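Local structure of phosphoserine aminotransferase (Bacillus alcalophilus, 1W23) at residues Leu70-Gly75 with Leu224-His229. The protein catalyses the reversible, pyridoxal-phosphate-dependent transamination between 3-phosphohydroxypyruvate and phosphoserine, with glutamate as amino donor, in serine biosynthesis. Sequence-based numbering, arbitrary orientation.
With PLP (pyridoxal-5'-phosphate), chain J.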
loop_
_atom_site.group_PDB
_atom_site.type_symbol
_atom_site.label_atom_id
_atom_site.label_comp_id
_atom_site.label_asym_id
_atom_site.label_seq_id
_atom_site.Cartn_x
_atom_site.Cartn_y
_atom_site.Cartn_z
ATOM N N LEU A 70 8.966 10.793 3.760
ATOM C CA LEU A 70 8.356 9.542 4.193
ATOM C C LEU A 70 7.636 8.893 3.026
ATOM O O LEU A 70 7.022 9.586 2.200
ATOM C CB LEU A 70 7.373 9.755 5.328
ATOM C CG LEU A 70 7.874 10.549 6.518
ATOM C CD1 LEU A 70 6.747 10.702 7.548
ATOM C CD2 LEU A 70 9.061 9.904 7.195
ATOM N N PHE A 71 7.668 7.557 3.002
ATOM C CA PHE A 71 6.926 6.730 2.060
ATOM C C PHE A 71 5.978 5.866 2.895
ATOM O O PHE A 71 6.426 4.924 3.544
ATOM C CB PHE A 71 7.832 5.852 1.232
ATOM C CG PHE A 71 8.838 6.582 0.358
ATOM C CD1 PHE A 71 10.099 6.092 0.189
ATOM C CD2 PHE A 71 8.502 7.772 -0.306
ATOM C CE1 PHE A 71 11.028 6.743 -0.606
ATOM C CE2 PHE A 71 9.448 8.414 -1.085
ATOM C CZ PHE A 71 10.696 7.899 -1.269
ATOM N N LEU A 72 4.687 6.190 2.871
ATOM C CA LEU A 72 3.679 5.547 3.723
ATOM C C LEU A 72 2.641 4.842 2.877
ATOM O O LEU A 72 2.342 5.243 1.741
ATOM C CB LEU A 72 3.002 6.583 4.619
ATOM C CG LEU A 72 3.958 7.363 5.525
ATOM C CD1 LEU A 72 3.140 8.281 6.425
ATOM C CD2 LEU A 72 4.838 6.461 6.355
ATOM N N GLN A 73 2.024 3.840 3.449
ATOM C CA GLN A 73 0.825 3.210 2.883
ATOM C C GLN A 73 -0.397 3.978 3.331
ATOM O O GLN A 73 -0.363 4.725 4.326
ATOM C CB GLN A 73 0.770 1.753 3.295
ATOM C CG GLN A 73 1.937 0.908 2.823
ATOM C CD GLN A 73 1.741 -0.560 3.187
ATOM O OE1 GLN A 73 0.783 -1.185 2.702
ATOM N NE2 GLN A 73 2.633 -1.111 4.015
ATOM N N GLY A 74 -1.511 3.759 2.616
ATOM C CA GLY A 74 -2.833 4.205 3.056
ATOM C C GLY A 74 -3.487 5.248 2.226
ATOM O O GLY A 74 -4.667 5.606 2.419
ATOM N N GLY A 75 -2.760 5.827 1.262
ATOM C CA GLY A 75 -3.253 6.885 0.399
ATOM C C GLY A 75 -3.245 8.235 1.060
ATOM O O GLY A 75 -3.021 8.399 2.275
ATOM N N LEU A 224 0.448 4.996 13.417
ATOM C CA LEU A 224 -0.198 6.265 13.099
ATOM C C LEU A 224 0.589 7.470 13.591
ATOM O O LEU A 224 0.110 8.601 13.377
ATOM C CB LEU A 224 -1.644 6.290 13.578
ATOM C CG LEU A 224 -2.548 5.279 12.816
ATOM C CD1 LEU A 224 -3.818 4.994 13.572
ATOM C CD2 LEU A 224 -2.835 5.840 11.428
ATOM N N GLN A 225 1.732 7.273 14.202
ATOM C CA GLN A 225 2.663 8.356 14.594
ATOM C C GLN A 225 3.599 8.700 13.480
ATOM O O GLN A 225 4.296 7.807 13.006
ATOM C CB GLN A 225 3.491 7.967 15.846
ATOM C CG GLN A 225 2.650 7.687 17.043
ATOM C CD GLN A 225 3.388 7.705 18.305
ATOM O OE1 GLN A 225 4.563 8.074 18.336
ATOM N NE2 GLN A 225 2.665 7.320 19.315
ATOM N N TYR A 226 3.684 9.969 13.087
ATOM C CA TYR A 226 4.770 10.311 12.142
ATOM C C TYR A 226 6.143 9.959 12.722
ATOM O O TYR A 226 7.032 9.537 11.968
ATOM C CB TYR A 226 4.756 11.777 11.692
ATOM C CG TYR A 226 3.539 12.085 10.859
ATOM C CD1 TYR A 226 2.472 12.782 11.367
ATOM C CD2 TYR A 226 3.444 11.658 9.542
ATOM C CE1 TYR A 226 1.351 13.054 10.603
ATOM C CE2 TYR A 226 2.309 11.906 8.776
ATOM C CZ TYR A 226 1.250 12.621 9.310
ATOM O OH TYR A 226 0.127 12.884 8.604
ATOM N N ALA A 227 6.327 10.131 14.038
ATOM C CA ALA A 227 7.619 9.855 14.654
ATOM C C ALA A 227 8.069 8.436 14.383
ATOM O O ALA A 227 9.305 8.206 14.196
ATOM C CB ALA A 227 7.539 10.170 16.158
ATOM N N THR A 228 7.203 7.451 14.343
ATOM C CA THR A 228 7.580 6.058 14.073
ATOM C C THR A 228 8.284 5.956 12.755
ATOM O O THR A 228 9.327 5.287 12.614
ATOM C CB THR A 228 6.299 5.181 14.083
ATOM O OG1 THR A 228 5.729 5.220 15.395
ATOM C CG2 THR A 228 6.584 3.754 13.683
ATOM N N HIS A 229 7.686 6.593 11.752
ATOM C CA HIS A 229 8.181 6.487 10.389
ATOM C C HIS A 229 9.415 7.366 10.160
ATOM O O HIS A 229 10.310 7.007 9.397
ATOM C CB HIS A 229 7.046 6.817 9.401
ATOM C CG HIS A 229 5.887 5.880 9.644
ATOM N ND1 HIS A 229 5.970 4.540 9.279
ATOM C CD2 HIS A 229 4.692 6.107 10.262
ATOM C CE1 HIS A 229 4.821 3.988 9.654
ATOM N NE2 HIS A 229 4.022 4.893 10.233
HETATM N N1 PLP J . -6.663 14.259 -2.399
HETATM C C2 PLP J . -6.669 14.599 -3.742
HETATM C C2A PLP J . -6.402 16.020 -4.071
HETATM C C3 PLP J . -6.905 13.623 -4.697
HETATM O O3 PLP J . -6.886 13.940 -5.972
HETATM C C4 PLP J . -7.165 12.264 -4.286
HETATM C C4A PLP J . -7.346 11.219 -5.329
HETATM C C5 PLP J . -7.135 11.964 -2.914
HETATM C C6 PLP J . -6.908 12.981 -2.002
HETATM C C5A PLP J . -7.421 10.590 -2.380
HETATM O O4P PLP J . -6.210 9.763 -2.540
HETATM P P PLP J . -6.266 8.188 -2.114
HETATM O O1P PLP J . -7.292 7.542 -2.994
HETATM O O2P PLP J . -6.657 8.143 -0.644
HETATM O O3P PLP J . -4.823 7.769 -2.347
#
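Leu72 sets its CD2 methyl over one face of the His229 imidazole, 3.7 Å from the ring centroid. That line lies 21° off the ring normal, the geometry of a CH-pi contact, and the methyl is displaced toward His229 CG, its nearest ring atom at 3.5 Å. Two residues earlier on the same side of strand 67-72, Leu70 splits its methyls between two partners: Leu70 CD1 meets the edge of the ring at Tyr226 CD2 (4.0 Å), whereas Leu70 CD2 lies 3.8 Å from His229 O. The CD1 branch of Leu72 also approaches Tyr226, more loosely, at 4.4 Å from Tyr226 CE2. Tyr226 and His229, three residues apart, thus present their rings to the strand from the first turn of helix 226-231; chi1 -58° and chi2 -72° turn the His229 ring face to Leu72 CD2.

Polar anchors lie in the second shell. His229 NE2 is hydrogen-bonded to Met223 O, which would help hold the ring's rotation with its face to the Leu72 methyl, and Tyr226 OH is hydrogen-bonded to Gln79 OE1 on helix 75-87. An alanine in place of His229 would probably cost both the CH-pi surface for Leu72 and the tie to Met223, loosening the start of the helix. Beyond Leu72, Gln73 OE1 and Gly74 N are hydrogen-bonded to Gly74 N and Gln73 OE1 of the second subunit, respectively, and Gly75 CA lies 3.3 Å from PLP O3P.

In this class-V aminotransferase fold, the packing joins helix 226-231 to strand 67-72, outermost within this chain in the mixed seven-stranded sheet. With all four residues buried and Tyr226 OH and His229 NE2 bonded elsewhere, cohesion across this interface rests on dispersion and a weak CH-pi term, beside the strand's exit toward the cofactor phosphate.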